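Local coordinates for protein transcriptional regulator KdgR (PDB 5Y6I) that probably binds DNA as an IclR-family transcription factor, with a helix-turn-helix domain followed by a GAF-related regulatory domain, at residues V93-A97 and F113-W117; A122-V127 and T138-L144; R196-H202 and Q237-Q241; L212-V216 and L248-T252. One frame throughout, in Å; residues are numbered along the deposited sequence.

Contact 1: residues V93-A97 and F113-W117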
# COMPACT_ATOMS: atom_id res chain seq x y z
N VAL A 93 7.37 -5.56 4.00
CA VAL A 93 7.76 -6.88 3.55
C VAL A 93 8.91 -7.42 4.38
O VAL A 93 9.09 -8.63 4.47
CB VAL A 93 8.10 -6.85 2.05
CG1 VAL A 93 9.43 -6.15 1.82
CG2 VAL A 93 8.09 -8.25 1.47
N LEU A 94 9.71 -6.55 5.00
CA LEU A 94 10.81 -7.06 5.80
C LEU A 94 10.29 -7.73 7.06
O LEU A 94 10.82 -8.76 7.49
CB LEU A 94 11.79 -5.94 6.14
CG LEU A 94 13.01 -5.94 5.20
CD1 LEU A 94 12.61 -5.83 3.74
CD2 LEU A 94 14.03 -4.86 5.58
N LYS A 95 9.24 -7.16 7.66
CA LYS A 95 8.56 -7.80 8.79
C LYS A 95 7.87 -9.08 8.36
O LYS A 95 8.18 -10.17 8.87
CB LYS A 95 7.56 -6.82 9.42
CG LYS A 95 6.71 -7.39 10.57
CD LYS A 95 5.25 -7.67 10.16
CE LYS A 95 4.64 -8.80 10.99
NZ LYS A 95 3.36 -9.35 10.46
N SER A 96 6.95 -8.99 7.39
CA SER A 96 6.11 -10.14 7.06
C SER A 96 6.91 -11.32 6.54
O SER A 96 6.47 -12.47 6.66
CB SER A 96 5.04 -9.76 6.02
OG SER A 96 4.58 -8.42 6.17
N ALA A 97 8.07 -11.07 5.93
CA ALA A 97 8.82 -12.15 5.28
C ALA A 97 9.75 -12.90 6.23
O ALA A 97 10.10 -14.05 5.94
CB ALA A 97 9.64 -11.60 4.12
N PHE A 113 17.23 -15.97 0.45
CA PHE A 113 17.46 -14.56 0.74
C PHE A 113 16.32 -13.69 0.23
O PHE A 113 15.55 -14.08 -0.66
CB PHE A 113 18.81 -14.06 0.17
CG PHE A 113 19.00 -14.25 -1.33
CD1 PHE A 113 18.82 -13.18 -2.20
CD2 PHE A 113 19.45 -15.45 -1.85
CE1 PHE A 113 19.05 -13.34 -3.59
CE2 PHE A 113 19.68 -15.62 -3.22
CZ PHE A 113 19.48 -14.57 -4.09
N LEU A 114 16.19 -12.51 0.83
CA LEU A 114 15.22 -11.51 0.41
C LEU A 114 15.96 -10.30 -0.14
O LEU A 114 16.92 -9.82 0.48
CB LEU A 114 14.31 -11.10 1.56
CG LEU A 114 13.02 -10.34 1.18
CD1 LEU A 114 12.00 -11.28 0.55
CD2 LEU A 114 12.43 -9.68 2.41
N ALA A 115 15.54 -9.85 -1.31
CA ALA A 115 16.08 -8.65 -1.93
C ALA A 115 14.95 -7.68 -2.22
O ALA A 115 13.83 -8.09 -2.52
CB ALA A 115 16.82 -8.97 -3.22
N VAL A 116 15.26 -6.39 -2.10
CA VAL A 116 14.37 -5.30 -2.50
C VAL A 116 15.09 -4.44 -3.53
O VAL A 116 16.28 -4.59 -3.77
CB VAL A 116 13.93 -4.44 -1.30
CG1 VAL A 116 13.30 -5.32 -0.19
CG2 VAL A 116 15.14 -3.63 -0.79
N TRP A 117 14.34 -3.52 -4.13
CA TRP A 117 14.85 -2.70 -5.23
C TRP A 117 15.34 -1.36 -4.68
O TRP A 117 14.56 -0.59 -4.11
CB TRP A 117 13.77 -2.50 -6.29
CG TRP A 117 14.20 -1.72 -7.48
CD1 TRP A 117 13.94 -0.40 -7.76
CD2 TRP A 117 15.02 -2.20 -8.56
NE1 TRP A 117 14.51 -0.04 -8.95
CE2 TRP A 117 15.18 -1.12 -9.46
CE3 TRP A 117 15.60 -3.43 -8.86
CZ2 TRP A 117 15.92 -1.25 -10.64
CZ3 TRP A 117 16.33 -3.55 -10.03
CH2 TRP A 117 16.49 -2.46 -10.91
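V93 opens the helical side of this contact, meeting L114 and V116 of strand 113-117. Its CG1 lies 4.4 Å from V116 CG1, a loose methyl-to-methyl approach, and its carbonyl O faces the L114 CD2 methyl. That same oxygen accepts the i+4 backbone bond from A97 N, so it is already engaged within the helix. The V93 side chain also reaches A224 and A225 of strand 223-232.

L94 comes in from the flank, and only its far end closes on the strand. Its CD1 methyl touches both L114 CD2, at 4.1 Å, and V116 CG1, at 4.0 Å; the side chain stands roughly at right angles to that of V116. Just before it, at the start of helix 93-108, the backbone N atoms of L94 and K95 give weak hydrogen bonds to the D92 carboxylate.

One turn on, A97 presents CB to L114 CD2 at 3.8 Å. L114 reaches this far because its CG is turned anti to the backbone N (chi1 -165°), which carries the branch up to the helix. CD2 is thus shared by V93, L94 and A97, whereas V116 offers CG1 alone.

The short axes pass 10.4 Å apart at 164°, almost antiparallel. L114 and V116 alternate with F113 and A115, whose side chains turn to helix 150-158 beyond the opposite sheet face. This is the layered alpha/beta build of the GAF-related IclR C-terminal domain, here with helix 93-108 laid against one face of its antiparallel sheet.

Contact 2: residues A122-V127 and T138-L144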
# COMPACT_ATOMS: atom_id res chain seq x y z
N ALA A 122 18.82 -4.79 -7.51
CA ALA A 122 18.61 -5.82 -6.52
C ALA A 122 19.60 -5.68 -5.41
O ALA A 122 20.78 -5.66 -5.63
CB ALA A 122 18.70 -7.18 -7.15
N THR A 123 19.09 -5.57 -4.21
CA THR A 123 19.93 -5.41 -3.04
C THR A 123 19.49 -6.43 -2.00
O THR A 123 18.32 -6.43 -1.59
CB THR A 123 19.81 -3.99 -2.50
OG1 THR A 123 20.06 -3.06 -3.55
CG2 THR A 123 20.81 -3.75 -1.41
N VAL A 124 20.41 -7.30 -1.60
CA VAL A 124 20.09 -8.35 -0.63
C VAL A 124 20.07 -7.74 0.77
O VAL A 124 21.08 -7.18 1.22
CB VAL A 124 21.10 -9.50 -0.72
CG1 VAL A 124 20.86 -10.54 0.38
CG2 VAL A 124 21.06 -10.13 -2.13
N VAL A 125 18.93 -7.83 1.44
CA VAL A 125 18.74 -7.18 2.73
C VAL A 125 18.53 -8.16 3.87
O VAL A 125 18.39 -7.73 5.02
CB VAL A 125 17.56 -6.18 2.68
CG1 VAL A 125 17.90 -5.00 1.77
CG2 VAL A 125 16.28 -6.88 2.26
N GLN A 126 18.52 -9.46 3.59
CA GLN A 126 18.19 -10.43 4.63
C GLN A 126 18.45 -11.84 4.09
O GLN A 126 18.07 -12.14 2.95
CB GLN A 126 16.73 -10.22 5.06
CG GLN A 126 15.94 -11.42 5.44
CD GLN A 126 14.60 -11.03 6.09
OE1 GLN A 126 14.14 -9.90 5.98
NE2 GLN A 126 13.99 -11.98 6.79
N VAL A 127 19.08 -12.70 4.91
CA VAL A 127 19.64 -13.97 4.43
C VAL A 127 19.47 -15.06 5.48
O VAL A 127 19.89 -14.89 6.63
CB VAL A 127 21.14 -13.84 4.09
CG1 VAL A 127 21.78 -15.23 3.97
CG2 VAL A 127 21.31 -13.07 2.85
N THR A 138 24.73 -15.72 -0.38
CA THR A 138 24.86 -14.29 -0.58
C THR A 138 25.06 -13.67 0.80
O THR A 138 24.93 -14.34 1.82
CB THR A 138 23.64 -13.73 -1.31
OG1 THR A 138 23.27 -14.63 -2.36
CG2 THR A 138 23.96 -12.38 -1.93
N GLN A 139 25.40 -12.39 0.84
CA GLN A 139 25.42 -11.73 2.13
C GLN A 139 24.56 -10.47 2.08
O GLN A 139 24.37 -9.85 1.04
CB GLN A 139 26.85 -11.43 2.57
CG GLN A 139 27.55 -10.33 1.84
CD GLN A 139 29.03 -10.36 2.12
OE1 GLN A 139 29.76 -11.18 1.56
NE2 GLN A 139 29.48 -9.50 3.02
N VAL A 140 23.99 -10.15 3.24
CA VAL A 140 23.20 -8.95 3.37
C VAL A 140 24.04 -7.78 2.92
O VAL A 140 25.22 -7.68 3.28
CB VAL A 140 22.73 -8.80 4.83
CG1 VAL A 140 22.02 -7.49 5.06
CG2 VAL A 140 21.83 -9.97 5.20
N GLY A 141 23.46 -6.91 2.09
CA GLY A 141 24.19 -5.82 1.50
C GLY A 141 24.76 -6.09 0.12
O GLY A 141 25.30 -5.17 -0.50
N SER A 142 24.66 -7.32 -0.37
CA SER A 142 25.13 -7.60 -1.72
C SER A 142 24.14 -7.02 -2.71
O SER A 142 22.93 -7.08 -2.50
CB SER A 142 25.28 -9.10 -1.94
OG SER A 142 26.51 -9.59 -1.40
N VAL A 143 24.67 -6.41 -3.77
CA VAL A 143 23.88 -5.95 -4.91
C VAL A 143 24.14 -6.92 -6.06
O VAL A 143 25.30 -7.13 -6.43
CB VAL A 143 24.25 -4.51 -5.32
CG1 VAL A 143 23.39 -4.06 -6.49
CG2 VAL A 143 24.12 -3.56 -4.14
N LEU A 144 23.07 -7.51 -6.62
CA LEU A 144 23.20 -8.50 -7.67
C LEU A 144 23.00 -7.86 -9.05
O LEU A 144 22.44 -6.76 -9.15
CB LEU A 144 22.19 -9.64 -7.44
CG LEU A 144 22.01 -10.15 -6.01
CD1 LEU A 144 20.90 -11.17 -5.90
CD2 LEU A 144 23.32 -10.74 -5.50
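V124 is the apolar centre, with T138 and L144 closing on one of its methyls. CG2 meets T138 CG2 at 3.7 Å and L144 CD1 at 3.9 Å, while CG1, anti to the backbone N (chi1 174°), points at the carbonyl O of Q139. Farther along, the side chains of V127 and V140 run antiparallel side by side, their CG2 atoms 3.9 Å apart. The second V140 methyl, CG1, rests on the V125 carbonyl O.

V143 lies farther out, where its CG2 approaches T123 OG1 at a slant, at 4.1 Å; that hydroxyl is hydrogen-bonded to the G121 carbonyl instead.

Three main-chain bonds form the polar edge. V124 N gives a nearly linear bond to S142 O at 2.7 Å, and L144 N binds A122 O at 3.1 Å from well above the carbonyl plane. Together they flank T123 and V143, a non-hydrogen-bonded antiparallel pair and a single bridge. The third, from G141 N to V124 O, is made from within the type II turn Q139-S142. G141 sits at the positive phi (95°) usual for glycine at the third position of such a turn, and S142 N closes the turn on Q139 O at 2.9 Å.

Strand 121-128 is the outermost of its sheet within the chain, and the loop lines its outer border. Inward, V125 and Q126 both pair with L114, a classic beta bulge beside strand 111-118. F113 of that strand meets V124, V127, T138 and L144, helix 150-158 packs on A122 and L144, and helix 93-108 covers V125 and Q126.

Contact 3: residues R196-H202 and Q237-Q241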
# COMPACT_ATOMS: atom_id res chain seq x y z
N ARG A 196 5.06 -17.57 -15.80
CA ARG A 196 5.47 -18.65 -14.91
C ARG A 196 5.59 -18.24 -13.46
O ARG A 196 5.53 -19.10 -12.58
CB ARG A 196 6.82 -19.24 -15.37
CG ARG A 196 6.80 -19.84 -16.76
CD ARG A 196 8.13 -20.49 -17.12
NE ARG A 196 8.90 -19.70 -18.09
CZ ARG A 196 10.04 -19.07 -17.83
NH1 ARG A 196 10.59 -19.13 -16.61
NH2 ARG A 196 10.65 -18.39 -18.79
N GLY A 197 5.80 -16.95 -13.19
CA GLY A 197 5.81 -16.47 -11.83
C GLY A 197 7.08 -16.68 -11.04
O GLY A 197 7.16 -16.23 -9.88
N LEU A 198 8.08 -17.36 -11.60
CA LEU A 198 9.40 -17.45 -10.97
C LEU A 198 10.44 -17.57 -12.07
O LEU A 198 10.12 -17.60 -13.26
CB LEU A 198 9.50 -18.61 -9.97
CG LEU A 198 9.18 -20.09 -10.26
CD1 LEU A 198 7.73 -20.32 -10.52
CD2 LEU A 198 10.00 -20.66 -11.41
N HIS A 199 11.71 -17.68 -11.66
CA HIS A 199 12.78 -17.86 -12.62
C HIS A 199 13.94 -18.63 -12.00
O HIS A 199 14.35 -18.35 -10.87
CB HIS A 199 13.30 -16.53 -13.16
CG HIS A 199 14.15 -16.69 -14.37
ND1 HIS A 199 13.65 -17.19 -15.56
CD2 HIS A 199 15.47 -16.49 -14.57
CE1 HIS A 199 14.63 -17.25 -16.44
NE2 HIS A 199 15.75 -16.84 -15.87
N ALA A 200 14.48 -19.57 -12.78
CA ALA A 200 15.66 -20.35 -12.42
C ALA A 200 16.86 -19.91 -13.25
O ALA A 200 16.72 -19.51 -14.41
CB ALA A 200 15.41 -21.84 -12.64
N ILE A 201 18.05 -19.98 -12.65
CA ILE A 201 19.31 -19.72 -13.35
C ILE A 201 20.33 -20.78 -12.95
O ILE A 201 20.45 -21.14 -11.77
CB ILE A 201 19.89 -18.32 -13.07
CG1 ILE A 201 20.42 -18.21 -11.63
CG2 ILE A 201 18.87 -17.24 -13.42
CD1 ILE A 201 21.47 -17.12 -11.41
N HIS A 202 21.07 -21.27 -13.94
CA HIS A 202 22.08 -22.30 -13.74
C HIS A 202 23.44 -21.61 -13.88
O HIS A 202 24.01 -21.55 -14.97
CB HIS A 202 21.87 -23.44 -14.74
CG HIS A 202 20.44 -23.85 -14.88
ND1 HIS A 202 19.57 -23.91 -13.81
CD2 HIS A 202 19.71 -24.18 -15.97
CE1 HIS A 202 18.38 -24.28 -14.23
NE2 HIS A 202 18.43 -24.44 -15.54
N GLN A 237 18.95 -28.84 -7.31
CA GLN A 237 18.48 -28.77 -8.68
C GLN A 237 17.51 -27.60 -8.77
O GLN A 237 16.41 -27.66 -8.20
CB GLN A 237 17.80 -30.08 -9.09
CG GLN A 237 18.17 -30.57 -10.48
CD GLN A 237 19.60 -31.05 -10.55
OE1 GLN A 237 19.94 -32.11 -10.00
NE2 GLN A 237 20.45 -30.30 -11.24
N ALA A 238 17.91 -26.54 -9.46
CA ALA A 238 17.08 -25.33 -9.56
C ALA A 238 16.18 -25.43 -10.79
O ALA A 238 16.35 -24.73 -11.79
CB ALA A 238 17.95 -24.08 -9.62
N GLU A 239 15.21 -26.34 -10.70
CA GLU A 239 14.26 -26.57 -11.78
C GLU A 239 12.96 -25.84 -11.48
O GLU A 239 12.42 -25.94 -10.37
CB GLU A 239 14.02 -28.06 -11.99
CG GLU A 239 14.93 -28.64 -13.05
CD GLU A 239 14.70 -30.12 -13.29
OE1 GLU A 239 15.57 -30.93 -12.92
OE2 GLU A 239 13.64 -30.46 -13.86
N GLU A 240 12.46 -25.10 -12.48
CA GLU A 240 11.29 -24.23 -12.31
C GLU A 240 10.04 -24.99 -11.90
O GLU A 240 9.04 -24.34 -11.56
CB GLU A 240 11.02 -23.45 -13.61
CG GLU A 240 12.07 -22.38 -13.93
CD GLU A 240 11.80 -21.62 -15.22
OE1 GLU A 240 12.58 -20.69 -15.54
OE2 GLU A 240 10.82 -21.94 -15.93
N GLN A 241 10.06 -26.33 -11.89
CA GLN A 241 8.90 -27.09 -11.44
C GLN A 241 9.31 -28.26 -10.55
O GLN A 241 8.68 -29.32 -10.57
CB GLN A 241 8.08 -27.58 -12.63
CG GLN A 241 6.64 -27.92 -12.29
CD GLN A 241 5.81 -28.16 -13.53
OE1 GLN A 241 5.87 -29.23 -14.15
NE2 GLN A 241 5.02 -27.16 -13.91
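A salt bridge between R196 and E240 ties the end of helix 183-196 to the loop that leads into helix 244-258, beside the edge strand 199-202. A single nitrogen does the gripping: R196 NH1 sits 2.7 Å from E240 OE1 and 2.9 Å from OE2. The guanidinium and carboxylate planes are only 17° apart, although OE1 approaches the guanidinium obliquely. H199 ND1 lies in the guanidinium plane, at its edge, and its ring is turned 55° from the carboxylate. With the arginine so close, the glutamate would be expected to stay negatively charged.

E240 arrives there fully extended beyond CG, and its aliphatic stem is used as well as its acid. CG packs on L198 CD2 at 3.7 Å and on A200 CB at 3.6 Å, so the charged end is carried across two apolar side chains. Between helix and strand, G197 turns the chain with positive phi (80°), the first residue to leave the helical conformation.

The edge strand is the fold element on which this loop rests: H199 and I201 bond through their backbones to S213 and A211 of strand 209-217, on the strand's inner side. A200, unlike H199 and I201, turns its CB toward the loop, 3.2 Å from A238 O, and also touches L212. A238 is the centre of an inverse gamma turn, and its carbonyl O also lies at the rim of the H202 ring, in the ring plane and 3.2 Å from CE1. The H202 side chain starts out to the side of the loop, and its ring end comes nearer to offer that edge. E210 of strand 209-217 lies against both A238 and H202.

Contact 4: residues L212-V216 and L248-T252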
# COMPACT_ATOMS: atom_id res chain seq x y z
N LEU A 212 17.03 -19.69 -7.65
CA LEU A 212 15.62 -19.75 -7.97
C LEU A 212 14.99 -18.54 -7.30
O LEU A 212 15.35 -18.21 -6.17
CB LEU A 212 14.98 -21.04 -7.48
CG LEU A 212 13.63 -21.45 -8.04
CD1 LEU A 212 13.82 -22.03 -9.43
CD2 LEU A 212 12.94 -22.45 -7.12
N SER A 213 14.09 -17.87 -8.01
CA SER A 213 13.59 -16.56 -7.60
C SER A 213 12.12 -16.40 -7.93
O SER A 213 11.69 -16.74 -9.04
CB SER A 213 14.36 -15.45 -8.29
OG SER A 213 15.74 -15.58 -8.06
N ALA A 214 11.38 -15.81 -6.99
CA ALA A 214 9.98 -15.47 -7.14
C ALA A 214 9.73 -14.11 -6.51
O ALA A 214 10.44 -13.71 -5.58
CB ALA A 214 9.06 -16.51 -6.49
N PRO A 215 8.74 -13.38 -7.00
CA PRO A 215 8.45 -12.05 -6.47
C PRO A 215 7.41 -12.05 -5.36
O PRO A 215 6.52 -12.91 -5.30
CB PRO A 215 7.92 -11.30 -7.70
CG PRO A 215 7.22 -12.39 -8.49
CD PRO A 215 8.07 -13.63 -8.29
N VAL A 216 7.51 -11.02 -4.52
CA VAL A 216 6.58 -10.76 -3.42
C VAL A 216 5.88 -9.42 -3.65
O VAL A 216 6.54 -8.41 -3.90
CB VAL A 216 7.31 -10.77 -2.06
CG1 VAL A 216 6.32 -10.54 -0.93
CG2 VAL A 216 8.12 -12.10 -1.88
N LEU A 248 8.99 -22.57 -2.77
CA LEU A 248 9.31 -21.16 -3.00
C LEU A 248 8.05 -20.35 -3.23
O LEU A 248 7.86 -19.29 -2.62
CB LEU A 248 10.24 -21.02 -4.20
CG LEU A 248 10.57 -19.57 -4.58
CD1 LEU A 248 11.08 -18.73 -3.41
CD2 LEU A 248 11.55 -19.55 -5.73
N LEU A 249 7.17 -20.84 -4.11
CA LEU A 249 5.95 -20.12 -4.45
C LEU A 249 4.98 -20.09 -3.27
O LEU A 249 4.43 -19.04 -2.93
CB LEU A 249 5.31 -20.73 -5.69
CG LEU A 249 6.03 -20.46 -7.03
CD1 LEU A 249 5.40 -21.20 -8.22
CD2 LEU A 249 6.08 -18.97 -7.31
N ALA A 250 4.75 -21.25 -2.64
CA ALA A 250 3.93 -21.28 -1.43
C ALA A 250 4.40 -20.25 -0.42
O ALA A 250 3.58 -19.52 0.16
CB ALA A 250 3.96 -22.68 -0.82
N THR A 251 5.71 -20.15 -0.20
CA THR A 251 6.24 -19.14 0.71
C THR A 251 5.92 -17.74 0.21
O THR A 251 5.43 -16.89 0.97
CB THR A 251 7.75 -19.29 0.86
OG1 THR A 251 8.07 -20.61 1.32
CG2 THR A 251 8.29 -18.27 1.83
N THR A 252 6.18 -17.46 -1.08
CA THR A 252 6.03 -16.09 -1.55
C THR A 252 4.57 -15.70 -1.73
O THR A 252 4.19 -14.56 -1.42
CB THR A 252 6.84 -15.88 -2.83
OG1 THR A 252 6.54 -16.91 -3.79
CG2 THR A 252 8.30 -15.96 -2.49
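L248 starts the helical side by pushing a methyl against L212 of strand 212-216. Its CD2 reaches L212 CD2 at 3.5 Å, the two side chains leaning obliquely across one another, while its CG lies 3.9 Å from A214 CB. With CG anti to the backbone N (chi1 177°), the L248 branch extends from the helix toward the strand; L227 of strand 223-232 and L104 of helix 93-108 pack on it too.

L249 begins turned to one side, yet its CD2 tip comes round to A214 CB at 4.0 Å. The small alanine thereby receives contacts from three helix residues, the third being T252.

T252, one turn after L248, gives its N to L248 O in the i+4 bond of the helix. Its OG1 stands between its own backbone N and carbonyl carbon (chi1 51°), which places it within 3.0 Å of L248 O and 3.1 Å of L249 O. OG1 is also 3.7 Å from A214 CB. The methyl branch, T252 CG2, crosses to V216 CG2 at 3.9 Å, and V216 packs further on I255 and S256.

Strand and helix run nearly parallel here, 19° apart with their short axes 8.5 Å from each other. S213 and P215 point to the other sheet face, toward helix 150-158, where S213 OG is hydrogen-bonded to S150 OG. The chemistry implies an interface joined by dispersion and the exclusion of water: the T252 hydroxyl has acceptors in its own helix, and the strand offers it only the A214 methyl.

How the contacts relate
All four contacts belong to one GAF-related C-terminal domain and reach the same five-stranded antiparallel sheet. Contact 1 closes before contact 2 opens along the chain, and their centres are about 10 Å apart on adjoining strands 111-118 and 121-128. Contacts 3 and 4 come later, and their segments alternate; their centres too lie about 10 Å apart, joined through neighbouring strands 199-202 and 209-217. Contact 1 also meets contact 4, V93 against V216, about 11 Å between centres, so helices 93-108 and 244-258 cover the same sheet face. Contacts 2 and 3 sit at the two outermost strands, their centres about 20 Å apart. Loops thus border the sheet while helices cover it, in a domain that probably serves regulation, as in IclR relatives.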